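PDB 4F0C: glutathione transferase from Phanerochaete chrysosporium, which probably conjugates or reduces substrates with glutathione, as a Ure2p-type glutathione transferase, and is seen here binding oxidized glutathione. Local coordinates for residues E73-L78 and Q104-Q109; S111-Y116 and V174-T179. All blocks are in the same frame, centred on the assembly; numbering follows the deposited sequence.

Interaction 1: E73-L78 and Q104-Q109. With GDS (oxidized glutathione disulfide), chain B; SO4 (sulfate ion), chain C.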
ATOM      1  N   GLU A  73      -2.959  -2.427   9.577  1.00  5.60           N
ATOM      2  CA  GLU A  73      -2.107  -2.438   8.376  1.00  6.99           C
ATOM      3  C   GLU A  73      -0.786  -3.101   8.736  1.00  8.07           C
ATOM      4  O   GLU A  73       0.025  -2.537   9.486  1.00 11.30           O
ATOM      5  CB  GLU A  73      -1.877  -1.053   7.740  1.00  8.82           C
ATOM      6  CG  GLU A  73      -3.092  -0.519   6.951  1.00  8.18           C
ATOM      7  CD  GLU A  73      -3.505  -1.445   5.800  1.00 11.36           C
ATOM      8  OE1 GLU A  73      -2.634  -1.942   5.063  1.00  9.79           O
ATOM      9  OE2 GLU A  73      -4.727  -1.690   5.642  1.00 10.72           O
ATOM     10  N   SER A  74      -0.585  -4.308   8.223  1.00  8.89           N
ATOM     11  CA  SER A  74       0.643  -5.063   8.492  1.00 10.93           C
ATOM     12  C   SER A  74       1.926  -4.217   8.399  1.00 11.57           C
ATOM     13  O   SER A  74       2.784  -4.311   9.279  1.00  8.36           O
ATOM     14  CB  SER A  74       0.746  -6.315   7.582  1.00  7.76           C
ATOM     15  OG  SER A  74       0.774  -6.000   6.180  1.00 10.38           O
ATOM     16  N   ASP A  75       2.068  -3.383   7.359  1.00  7.29           N
ATOM     17  CA  ASP A  75       3.347  -2.689   7.209  1.00  9.73           C
ATOM     18  C   ASP A  75       3.475  -1.509   8.177  1.00 10.23           C
ATOM     19  O   ASP A  75       4.597  -1.126   8.565  1.00  8.59           O
ATOM     20  CB  ASP A  75       3.590  -2.202   5.756  1.00  7.18           C
ATOM     21  CG  ASP A  75       3.914  -3.339   4.805  1.00 11.79           C
ATOM     22  OD1 ASP A  75       4.005  -4.531   5.237  1.00 11.33           O
ATOM     23  OD2 ASP A  75       4.118  -3.036   3.618  1.00  9.43           O
ATOM     24  N   ALA A  76       2.345  -0.907   8.548  1.00 10.11           N
ATOM     25  CA  ALA A  76       2.411   0.112   9.610  1.00 10.44           C
ATOM     26  C   ALA A  76       2.768  -0.512  10.956  1.00 10.96           C
ATOM     27  O   ALA A  76       3.486   0.092  11.759  1.00  8.77           O
ATOM     28  CB  ALA A  76       1.101   0.882   9.715  1.00  8.42           C
ATOM     29  N   ILE A  77       2.247  -1.708  11.216  1.00  6.95           N
ATOM     30  CA  ILE A  77       2.642  -2.466  12.406  1.00  9.64           C
ATOM     31  C   ILE A  77       4.160  -2.724  12.440  1.00 10.87           C
ATOM     32  O   ILE A  77       4.804  -2.563  13.503  1.00  8.90           O
ATOM     33  CB  ILE A  77       1.863  -3.808  12.490  1.00  7.43           C
ATOM     34  CG1 ILE A  77       0.366  -3.517  12.674  1.00  8.94           C
ATOM     35  CG2 ILE A  77       2.375  -4.695  13.664  1.00  7.81           C
ATOM     36  CD1 ILE A  77      -0.504  -4.757  12.506  1.00 10.18           C
ATOM     37  N   LEU A  78       4.729  -3.097  11.290  1.00  6.87           N
ATOM     38  CA  LEU A  78       6.182  -3.311  11.223  1.00  9.92           C
ATOM     39  C   LEU A  78       6.933  -2.032  11.607  1.00  9.33           C
ATOM     40  O   LEU A  78       7.885  -2.097  12.378  1.00  8.77           O
ATOM     41  CB  LEU A  78       6.645  -3.782   9.835  1.00  9.46           C
ATOM     42  CG  LEU A  78       6.057  -5.101   9.297  1.00  8.40           C
ATOM     43  CD1 LEU A  78       6.497  -5.365   7.829  1.00 10.24           C
ATOM     44  CD2 LEU A  78       6.440  -6.304  10.202  1.00  8.26           C
ATOM     45  N   GLN A 104       9.542   3.907   1.415  1.00  7.54           N
ATOM     46  CA  GLN A 104       9.206   3.754  -0.000  1.00  7.73           C
ATOM     47  C   GLN A 104       9.071   2.267  -0.386  1.00  9.09           C
ATOM     48  O   GLN A 104       8.103   1.875  -1.011  1.00  8.32           O
ATOM     49  CB  GLN A 104      10.317   4.381  -0.832  1.00  6.47           C
ATOM     50  CG  GLN A 104      10.229   4.146  -2.363  1.00  5.57           C
ATOM     51  CD  GLN A 104      11.544   4.487  -3.019  1.00  8.81           C
ATOM     52  OE1 GLN A 104      11.760   5.627  -3.442  1.00  8.32           O
ATOM     53  NE2 GLN A 104      12.480   3.488  -3.059  1.00  9.43           N
ATOM     54  N   TRP A 105      10.064   1.448  -0.021  1.00  9.25           N
ATOM     55  CA  TRP A 105      10.000   0.028  -0.330  1.00  9.63           C
ATOM     56  C   TRP A 105       8.830  -0.656   0.379  1.00 11.69           C
ATOM     57  O   TRP A 105       8.214  -1.552  -0.192  1.00  9.19           O
ATOM     58  CB  TRP A 105      11.335  -0.665  -0.029  1.00  6.32           C
ATOM     59  CG  TRP A 105      12.330  -0.362  -1.146  1.00  6.96           C
ATOM     60  CD1 TRP A 105      13.328   0.568  -1.126  1.00  9.10           C
ATOM     61  CD2 TRP A 105      12.347  -0.960  -2.444  1.00 11.66           C
ATOM     62  NE1 TRP A 105      13.998   0.570  -2.337  1.00 11.27           N
ATOM     63  CE2 TRP A 105      13.405  -0.360  -3.164  1.00 13.38           C
ATOM     64  CE3 TRP A 105      11.581  -1.973  -3.057  1.00 10.67           C
ATOM     65  CZ2 TRP A 105      13.727  -0.733  -4.484  1.00  7.87           C
ATOM     66  CZ3 TRP A 105      11.890  -2.343  -4.390  1.00 10.70           C
ATOM     67  CH2 TRP A 105      12.941  -1.702  -5.085  1.00  8.80           C
ATOM     68  N   LEU A 106       8.530  -0.248   1.610  1.00  7.34           N
ATOM     69  CA  LEU A 106       7.339  -0.779   2.301  1.00  7.49           C
ATOM     70  C   LEU A 106       6.047  -0.429   1.546  1.00  8.99           C
ATOM     71  O   LEU A 106       5.142  -1.269   1.403  1.00  6.92           O
ATOM     72  CB  LEU A 106       7.249  -0.290   3.761  1.00  6.48           C
ATOM     73  CG  LEU A 106       8.330  -0.886   4.666  1.00  9.57           C
ATOM     74  CD1 LEU A 106       8.455  -0.083   5.993  1.00  9.58           C
ATOM     75  CD2 LEU A 106       7.963  -2.344   4.952  1.00  5.93           C
ATOM     76  N   PHE A 107       5.954   0.805   1.069  1.00  7.47           N
ATOM     77  CA  PHE A 107       4.785   1.192   0.276  1.00  7.12           C
ATOM     78  C   PHE A 107       4.711   0.397  -1.009  1.00  6.95           C
ATOM     79  O   PHE A 107       3.607   0.049  -1.464  1.00  9.54           O
ATOM     80  CB  PHE A 107       4.724   2.704  -0.001  1.00  6.93           C
ATOM     81  CG  PHE A 107       4.015   3.470   1.113  1.00  7.99           C
ATOM     82  CD1 PHE A 107       2.608   3.503   1.172  1.00  5.99           C
ATOM     83  CD2 PHE A 107       4.740   4.085   2.124  1.00  8.50           C
ATOM     84  CE1 PHE A 107       1.948   4.174   2.227  1.00  6.59           C
ATOM     85  CE2 PHE A 107       4.097   4.764   3.174  1.00 12.01           C
ATOM     86  CZ  PHE A 107       2.709   4.800   3.239  1.00 10.11           C
ATOM     87  N   PHE A 108       5.866   0.103  -1.596  1.00  7.19           N
ATOM     88  CA  PHE A 108       5.860  -0.740  -2.803  1.00 10.52           C
ATOM     89  C   PHE A 108       5.347  -2.150  -2.468  1.00  8.66           C
ATOM     90  O   PHE A 108       4.525  -2.723  -3.192  1.00  9.44           O
ATOM     91  CB  PHE A 108       7.237  -0.779  -3.493  1.00  7.28           C
ATOM     92  CG  PHE A 108       7.290  -1.743  -4.675  1.00 11.14           C
ATOM     93  CD1 PHE A 108       6.331  -1.692  -5.664  1.00 10.36           C
ATOM     94  CD2 PHE A 108       8.287  -2.703  -4.768  1.00 11.69           C
ATOM     95  CE1 PHE A 108       6.357  -2.596  -6.781  1.00 10.38           C
ATOM     96  CE2 PHE A 108       8.335  -3.598  -5.871  1.00 14.51           C
ATOM     97  CZ  PHE A 108       7.359  -3.538  -6.875  1.00 13.16           C
ATOM     98  N   GLN A 109       5.814  -2.693  -1.355  1.00  7.93           N
ATOM     99  CA  GLN A 109       5.309  -4.001  -0.923  1.00 10.24           C
ATOM    100  C   GLN A 109       3.781  -3.909  -0.725  1.00 10.36           C
ATOM    101  O   GLN A 109       3.015  -4.764  -1.198  1.00  7.41           O
ATOM    102  CB  GLN A 109       5.959  -4.427   0.406  1.00  5.14           C
ATOM    103  CG  GLN A 109       5.639  -5.890   0.783  1.00  5.65           C
ATOM    104  CD  GLN A 109       4.207  -6.051   1.330  1.00  9.67           C
ATOM    105  OE1 GLN A 109       3.758  -5.258   2.166  1.00 10.93           O
ATOM    106  NE2 GLN A 109       3.488  -7.090   0.859  1.00  7.24           N
TER
HETATM  107  N1  GDS B 301      -3.174  -3.999   3.340  1.00  7.86           N
HETATM  108  CA1 GDS B 301      -3.626  -4.935   4.439  1.00 11.40           C
HETATM  109  C1  GDS B 301      -2.419  -5.346   5.372  1.00 10.14           C
HETATM  110  OE1 GDS B 301      -1.265  -5.475   4.864  1.00 11.70           O
HETATM  111  OE2 GDS B 301      -2.670  -5.452   6.606  1.00 11.88           O
HETATM  112  CB1 GDS B 301      -4.285  -6.238   3.863  1.00  9.63           C
HETATM  113  CG1 GDS B 301      -4.747  -7.179   5.001  1.00 13.74           C
HETATM  114  CD1 GDS B 301      -5.514  -8.317   4.406  1.00 16.41           C
HETATM  115  O1  GDS B 301      -5.707  -8.484   3.214  1.00 14.96           O
HETATM  116  N2  GDS B 301      -6.004  -9.206   5.342  1.00 15.70           N
HETATM  117  CA2 GDS B 301      -6.811 -10.377   4.945  1.00 14.28           C
HETATM  118  C2  GDS B 301      -8.177 -10.305   5.583  1.00 14.39           C
HETATM  119  O2  GDS B 301      -8.287  -9.959   6.763  1.00 14.79           O
HETATM  120  CB2 GDS B 301      -6.187 -11.686   5.483  1.00 18.74           C
HETATM  121  SG2 GDS B 301      -4.682 -12.074   4.562  1.00 20.16           S
HETATM  122  N3  GDS B 301      -9.223 -10.711   4.833  1.00 17.08           N
HETATM  123  CA3 GDS B 301     -10.541 -10.706   5.404  1.00 23.21           C
HETATM  124  C3  GDS B 301     -11.547 -10.083   4.443  1.00 23.71           C
HETATM  125  OE3 GDS B 301     -12.763 -10.226   4.694  1.00 29.19           O
HETATM  126  OE4 GDS B 301     -11.057  -9.416   3.512  1.00 26.25           O
HETATM  127  N4  GDS B 301      -4.893  -8.992   0.520  1.00 16.15           N
HETATM  128  CA4 GDS B 301      -4.301  -7.993  -0.381  1.00 11.59           C
HETATM  129  C4  GDS B 301      -3.029  -7.410   0.302  1.00 12.91           C
HETATM  130  OE5 GDS B 301      -2.364  -8.154   1.068  1.00 12.57           O
HETATM  131  OE6 GDS B 301      -2.760  -6.226   0.014  1.00 12.99           O
HETATM  132  C5  GDS B 301      -5.520 -10.106   0.023  1.00 19.18           C
HETATM  133  O5  GDS B 301      -5.626 -10.350  -1.180  1.00 18.09           O
HETATM  134  CA5 GDS B 301      -6.093 -11.104   1.021  1.00 17.46           C
HETATM  135  N5  GDS B 301      -7.255 -11.825   0.429  1.00 16.28           N
HETATM  136  CB5 GDS B 301      -4.975 -12.087   1.386  1.00 18.22           C
HETATM  137  SG5 GDS B 301      -5.454 -13.096   2.840  1.00 20.81           S
HETATM  138  CA6 GDS B 301     -11.165 -10.495   0.292  1.00 24.53           C
HETATM  139  C6  GDS B 301     -11.319 -10.430  -1.281  1.00 26.85           C
HETATM  140  OE7 GDS B 301     -12.460 -10.246  -1.759  1.00 28.20           O
HETATM  141  OE8 GDS B 301     -10.273 -10.554  -1.953  1.00 26.92           O
HETATM  142  N6  GDS B 301     -12.315  -9.862   0.937  1.00 24.14           N
HETATM  143  CB6 GDS B 301     -11.007 -11.996   0.678  1.00 20.34           C
HETATM  144  CG6 GDS B 301      -9.614 -12.554   0.347  1.00 18.60           C
HETATM  145  CD6 GDS B 301      -8.524 -11.758   1.053  1.00 22.20           C
HETATM  146  O6  GDS B 301      -8.667 -11.114   2.100  1.00 21.34           O
HETATM  147  S   SO4 C 302      16.002   2.963  -4.554  1.00 21.60           S
HETATM  148  O1  SO4 C 302      14.618   3.234  -4.973  1.00 16.71           O
HETATM  149  O2  SO4 C 302      16.645   4.181  -4.109  1.00 30.98           O
HETATM  150  O3  SO4 C 302      16.121   2.113  -3.347  1.00 14.20           O
HETATM  151  O4  SO4 C 302      16.652   2.334  -5.668  1.00 27.88           O

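Interaction 2: S111-Y116 and V174-T179. With GDS (oxidized glutathione disulfide), chain B.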
ATOM      1  N   SER A 111       1.383  -1.854  -1.730  1.00  9.74           N
ATOM      2  CA  SER A 111       0.479  -1.433  -2.808  1.00  8.74           C
ATOM      3  C   SER A 111       0.720  -2.255  -4.078  1.00  8.50           C
ATOM      4  O   SER A 111      -0.157  -2.404  -4.923  1.00 11.85           O
ATOM      5  CB  SER A 111       0.654   0.078  -3.107  1.00  7.47           C
ATOM      6  OG  SER A 111       1.965   0.375  -3.590  1.00 10.09           O
ATOM      7  N   GLY A 112       1.932  -2.770  -4.225  1.00  8.37           N
ATOM      8  CA  GLY A 112       2.335  -3.378  -5.495  1.00  7.13           C
ATOM      9  C   GLY A 112       2.554  -4.885  -5.362  1.00 16.28           C
ATOM     10  O   GLY A 112       2.460  -5.591  -6.348  1.00 12.60           O
ATOM     11  N   GLN A 113       2.854  -5.383  -4.158  1.00 11.45           N
ATOM     12  CA  GLN A 113       2.962  -6.848  -3.991  1.00  7.70           C
ATOM     13  C   GLN A 113       1.660  -7.458  -3.442  1.00 11.59           C
ATOM     14  O   GLN A 113       0.994  -8.185  -4.170  1.00 10.43           O
ATOM     15  CB  GLN A 113       4.152  -7.256  -3.123  1.00  8.59           C
ATOM     16  CG  GLN A 113       4.381  -8.796  -3.072  1.00  8.90           C
ATOM     17  CD  GLN A 113       5.208  -9.245  -1.871  1.00  8.32           C
ATOM     18  OE1 GLN A 113       4.980  -8.812  -0.748  1.00 11.25           O
ATOM     19  NE2 GLN A 113       6.157 -10.164  -2.112  1.00 10.31           N
ATOM     20  N   GLY A 114       1.346  -7.211  -2.164  1.00  9.27           N
ATOM     21  CA  GLY A 114       0.143  -7.768  -1.526  1.00  8.86           C
ATOM     22  C   GLY A 114      -1.135  -7.759  -2.381  1.00  9.94           C
ATOM     23  O   GLY A 114      -1.736  -8.797  -2.611  1.00 11.47           O
ATOM     24  N   PRO A 115      -1.544  -6.571  -2.879  1.00 11.70           N
ATOM     25  CA  PRO A 115      -2.866  -6.506  -3.499  1.00 10.08           C
ATOM     26  C   PRO A 115      -2.913  -7.298  -4.809  1.00  8.75           C
ATOM     27  O   PRO A 115      -3.886  -8.011  -5.018  1.00 11.34           O
ATOM     28  CB  PRO A 115      -3.068  -4.997  -3.748  1.00 12.75           C
ATOM     29  CG  PRO A 115      -2.245  -4.331  -2.640  1.00 10.38           C
ATOM     30  CD  PRO A 115      -0.980  -5.221  -2.659  1.00  9.52           C
ATOM     31  N   TYR A 116      -1.856  -7.247  -5.611  1.00  8.56           N
ATOM     32  CA  TYR A 116      -1.863  -7.932  -6.898  1.00 13.57           C
ATOM     33  C   TYR A 116      -1.631  -9.431  -6.703  1.00 12.56           C
ATOM     34  O   TYR A 116      -2.269 -10.249  -7.350  1.00 11.79           O
ATOM     35  CB  TYR A 116      -0.762  -7.354  -7.809  1.00  8.30           C
ATOM     36  CG  TYR A 116      -1.123  -5.955  -8.265  1.00 14.27           C
ATOM     37  CD1 TYR A 116      -1.930  -5.751  -9.385  1.00 16.67           C
ATOM     38  CD2 TYR A 116      -0.696  -4.836  -7.552  1.00 17.21           C
ATOM     39  CE1 TYR A 116      -2.275  -4.438  -9.816  1.00 18.16           C
ATOM     40  CE2 TYR A 116      -1.050  -3.528  -7.957  1.00 12.68           C
ATOM     41  CZ  TYR A 116      -1.836  -3.337  -9.085  1.00 19.20           C
ATOM     42  OH  TYR A 116      -2.181  -2.044  -9.480  1.00 17.73           O
ATOM     43  N   VAL A 174       8.540 -11.203   2.265  1.00 10.65           N
ATOM     44  CA  VAL A 174       8.835 -12.631   2.327  1.00 12.16           C
ATOM     45  C   VAL A 174       7.584 -13.492   2.175  1.00 17.89           C
ATOM     46  O   VAL A 174       7.567 -14.409   1.351  1.00 12.30           O
ATOM     47  CB  VAL A 174       9.584 -13.000   3.634  1.00 10.33           C
ATOM     48  CG1 VAL A 174       9.693 -14.527   3.761  1.00 14.11           C
ATOM     49  CG2 VAL A 174      10.984 -12.366   3.611  1.00 11.20           C
ATOM     50  N   ILE A 175       6.539 -13.209   2.962  1.00 13.77           N
ATOM     51  CA  ILE A 175       5.410 -14.160   3.013  1.00 12.03           C
ATOM     52  C   ILE A 175       4.673 -14.275   1.663  1.00 12.42           C
ATOM     53  O   ILE A 175       4.399 -15.396   1.205  1.00 11.64           O
ATOM     54  CB  ILE A 175       4.443 -13.934   4.209  1.00 11.32           C
ATOM     55  CG1 ILE A 175       3.485 -15.130   4.368  1.00 13.14           C
ATOM     56  CG2 ILE A 175       3.678 -12.592   4.079  1.00  8.54           C
ATOM     57  CD1 ILE A 175       4.153 -16.427   4.877  1.00 12.79           C
ATOM     58  N   TRP A 176       4.418 -13.143   0.999  1.00 12.23           N
ATOM     59  CA  TRP A 176       3.773 -13.211  -0.316  1.00 12.35           C
ATOM     60  C   TRP A 176       4.681 -13.823  -1.383  1.00 14.69           C
ATOM     61  O   TRP A 176       4.194 -14.490  -2.308  1.00 14.18           O
ATOM     62  CB  TRP A 176       3.278 -11.842  -0.775  1.00  8.53           C
ATOM     63  CG  TRP A 176       1.936 -11.451  -0.195  1.00 13.07           C
ATOM     64  CD1 TRP A 176       1.697 -10.486   0.757  1.00  9.08           C
ATOM     65  CD2 TRP A 176       0.652 -12.009  -0.532  1.00 12.92           C
ATOM     66  NE1 TRP A 176       0.353 -10.423   1.023  1.00 11.76           N
ATOM     67  CE2 TRP A 176      -0.312 -11.331   0.238  1.00 13.35           C
ATOM     68  CE3 TRP A 176       0.226 -12.998  -1.438  1.00 13.43           C
ATOM     69  CZ2 TRP A 176      -1.675 -11.622   0.159  1.00 12.53           C
ATOM     70  CZ3 TRP A 176      -1.132 -13.291  -1.521  1.00 13.32           C
ATOM     71  CH2 TRP A 176      -2.066 -12.605  -0.732  1.00 11.75           C
ATOM     72  N   ASN A 177       5.988 -13.597  -1.287  1.00 10.46           N
ATOM     73  CA  ASN A 177       6.894 -14.247  -2.260  1.00 13.19           C
ATOM     74  C   ASN A 177       6.896 -15.747  -2.092  1.00 13.74           C
ATOM     75  O   ASN A 177       6.935 -16.494  -3.074  1.00 13.46           O
ATOM     76  CB  ASN A 177       8.326 -13.682  -2.209  1.00 11.75           C
ATOM     77  CG  ASN A 177       8.440 -12.337  -2.914  1.00 12.01           C
ATOM     78  OD1 ASN A 177       7.598 -11.990  -3.754  1.00 12.47           O
ATOM     79  ND2 ASN A 177       9.488 -11.583  -2.600  1.00 12.01           N
ATOM     80  N   ALA A 178       6.830 -16.203  -0.844  1.00 15.34           N
ATOM     81  CA  ALA A 178       6.824 -17.642  -0.591  1.00 14.18           C
ATOM     82  C   ALA A 178       5.534 -18.240  -1.162  1.00 14.69           C
ATOM     83  O   ALA A 178       5.547 -19.296  -1.780  1.00 15.33           O
ATOM     84  CB  ALA A 178       6.939 -17.934   0.936  1.00 13.31           C
ATOM     85  N   THR A 179       4.419 -17.554  -0.907  1.00 15.04           N
ATOM     86  CA  THR A 179       3.113 -17.927  -1.442  1.00 18.16           C
ATOM     87  C   THR A 179       3.135 -17.979  -2.989  1.00 17.85           C
ATOM     88  O   THR A 179       2.616 -18.915  -3.602  1.00 17.50           O
ATOM     89  CB  THR A 179       2.079 -16.874  -0.967  1.00 21.17           C
ATOM     90  OG1 THR A 179       2.089 -16.809   0.476  1.00 22.39           O
ATOM     91  CG2 THR A 179       0.707 -17.209  -1.462  1.00 23.43           C
TER
HETATM   92  N1  GDS B 301      -3.174  -3.999   3.340  1.00  7.86           N
HETATM   93  CA1 GDS B 301      -3.626  -4.935   4.439  1.00 11.40           C
HETATM   94  C1  GDS B 301      -2.419  -5.346   5.372  1.00 10.14           C
HETATM   95  OE1 GDS B 301      -1.265  -5.475   4.864  1.00 11.70           O
HETATM   96  OE2 GDS B 301      -2.670  -5.452   6.606  1.00 11.88           O
HETATM   97  CB1 GDS B 301      -4.285  -6.238   3.863  1.00  9.63           C
HETATM   98  CG1 GDS B 301      -4.747  -7.179   5.001  1.00 13.74           C
HETATM   99  CD1 GDS B 301      -5.514  -8.317   4.406  1.00 16.41           C
HETATM  100  O1  GDS B 301      -5.707  -8.484   3.214  1.00 14.96           O
HETATM  101  N2  GDS B 301      -6.004  -9.206   5.342  1.00 15.70           N
HETATM  102  CA2 GDS B 301      -6.811 -10.377   4.945  1.00 14.28           C
HETATM  103  C2  GDS B 301      -8.177 -10.305   5.583  1.00 14.39           C
HETATM  104  O2  GDS B 301      -8.287  -9.959   6.763  1.00 14.79           O
HETATM  105  CB2 GDS B 301      -6.187 -11.686   5.483  1.00 18.74           C
HETATM  106  SG2 GDS B 301      -4.682 -12.074   4.562  1.00 20.16           S
HETATM  107  N3  GDS B 301      -9.223 -10.711   4.833  1.00 17.08           N
HETATM  108  CA3 GDS B 301     -10.541 -10.706   5.404  1.00 23.21           C
HETATM  109  C3  GDS B 301     -11.547 -10.083   4.443  1.00 23.71           C
HETATM  110  OE3 GDS B 301     -12.763 -10.226   4.694  1.00 29.19           O
HETATM  111  OE4 GDS B 301     -11.057  -9.416   3.512  1.00 26.25           O
HETATM  112  N4  GDS B 301      -4.893  -8.992   0.520  1.00 16.15           N
HETATM  113  CA4 GDS B 301      -4.301  -7.993  -0.381  1.00 11.59           C
HETATM  114  C4  GDS B 301      -3.029  -7.410   0.302  1.00 12.91           C
HETATM  115  OE5 GDS B 301      -2.364  -8.154   1.068  1.00 12.57           O
HETATM  116  OE6 GDS B 301      -2.760  -6.226   0.014  1.00 12.99           O
HETATM  117  C5  GDS B 301      -5.520 -10.106   0.023  1.00 19.18           C
HETATM  118  O5  GDS B 301      -5.626 -10.350  -1.180  1.00 18.09           O
HETATM  119  CA5 GDS B 301      -6.093 -11.104   1.021  1.00 17.46           C
HETATM  120  N5  GDS B 301      -7.255 -11.825   0.429  1.00 16.28           N
HETATM  121  CB5 GDS B 301      -4.975 -12.087   1.386  1.00 18.22           C
HETATM  122  SG5 GDS B 301      -5.454 -13.096   2.840  1.00 20.81           S
HETATM  123  CA6 GDS B 301     -11.165 -10.495   0.292  1.00 24.53           C
HETATM  124  C6  GDS B 301     -11.319 -10.430  -1.281  1.00 26.85           C
HETATM  125  OE7 GDS B 301     -12.460 -10.246  -1.759  1.00 28.20           O
HETATM  126  OE8 GDS B 301     -10.273 -10.554  -1.953  1.00 26.92           O
HETATM  127  N6  GDS B 301     -12.315  -9.862   0.937  1.00 24.14           N
HETATM  128  CB6 GDS B 301     -11.007 -11.996   0.678  1.00 20.34           C
HETATM  129  CG6 GDS B 301      -9.614 -12.554   0.347  1.00 18.60           C
HETATM  130  CD6 GDS B 301      -8.524 -11.758   1.053  1.00 22.20           C
HETATM  131  O6  GDS B 301      -8.667 -11.114   2.100  1.00 21.34           O
HETATM  132  O   HOH W   1       4.861 -10.340   1.690  1.00 10.18           O

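Interaction 1: E73-L78 and Q104-Q109
Asp75 packs against Leu106 and Gln109 where helices 74-85 and 96-126 run nearly antiparallel, their local axes 10.4 Å apart at 155°. The carboxylate is the tight part of the contact: Asp75 OD2 comes 3.0 Å from Leu106 O, two acceptors close together without a hydrogen bond, and its plane is turned 66° from the amide of Gln109. The negative charge here is probably offset by Lys20, whose ammonium group makes a salt bridge to Asp75 OD1 and hydrogen bonds to Gln109 OE1 and Ser74 OG, while Gln109 NE2 turns to Gln113. One turn along, the packing is looser and purely apolar, with Leu78 CD1 4.4 Å from Leu106 CD2, although this side too is buried.

Glu73 and Ser74, at the start of the helix, face the ligand instead. Glu73 OE1, on the N-cap residue, accepts a hydrogen bond from the ligand's glutamyl amine N1 (2.7 Å). Ser74 holds both ligand carboxylate oxygens: its backbone N gives a nearly straight bond to OE2 of the ligand, and because Ser74 OG lies between N and the carbonyl carbon (chi1 61°), the hydroxyl can reach OE1 of the ligand, at a very short 2.5 Å. With an alanine in place of Glu73, the ligand amine would probably lose its carboxylate mate. This acid-serine pair at a helix start is the gamma-glutamyl site of the thioredoxin-like glutathione transferase domain, here backed by the helical domain.

Interaction 2: S111-Y116 and V174-T179
The helical domain's share of the disulfide pocket is built partly here, where Gly114 lies against the indole of Trp176. Gly114 CA sits over one face of the five-membered ring, 3.9 Å from its centroid and 19° off the normal, a CH-pi contact. Glycine suits the place because a CB would clash with OE6 of the bound disulfide. Pro115 follows at a kink after a wider pi-type turn, and its CG lies 3.3 Å from the same OE6. From Trp176, CZ2 touches the ligand at CB5 (3.6 Å), while NE1 is hydrogen-bonded to Asn17.

Gln113 crosses to the other helix in extended form, with CG anti to the backbone N, which lays its amide carbon CD 3.4 Å from Trp176 CB. Both ends of that buried amide find partners. Gln113 NE2 makes a weak, bent bond to Asn177 OD1 (2.8 Å, 130°), the two amides standing nearly at right angles, and also bonds Phe173 O. Gln113 OE1 accepts from Gln109 NE2 and from a water (2.9 Å) that in turn accepts from Trp176 N, a first-turn amide.

The two helix segments meet at 47°. Helix 134-155, through Phe148 and Leu151, and helix 198-209, through Trp203 and His204, pack round Asn177, whereas the loop residue Pro16 of the N-terminal domain lies against Ile175, Trp176 and Thr179.

Helix 96-126 carries one side of both contacts, whose centres are 11 Å apart. Both segments of interaction 1 precede those of interaction 2 in the sequence. Interaction 1 joins the thioredoxin-like domain, through helix 74-85, to the helical domain; interaction 2 fastens helix 174-184 within the helical domain. Gln109 links them: its O lies 3.1 Å from Gly114 N, a probable hydrogen bond, and its NE2 packs on Trp176 CD1. Both contacts touch the bound disulfide, so the pocket is built from both domains. The second subunit adds to it, since Ser111 of that subunit bonds Glu73 and the ligand, tying the site to the dimer interface.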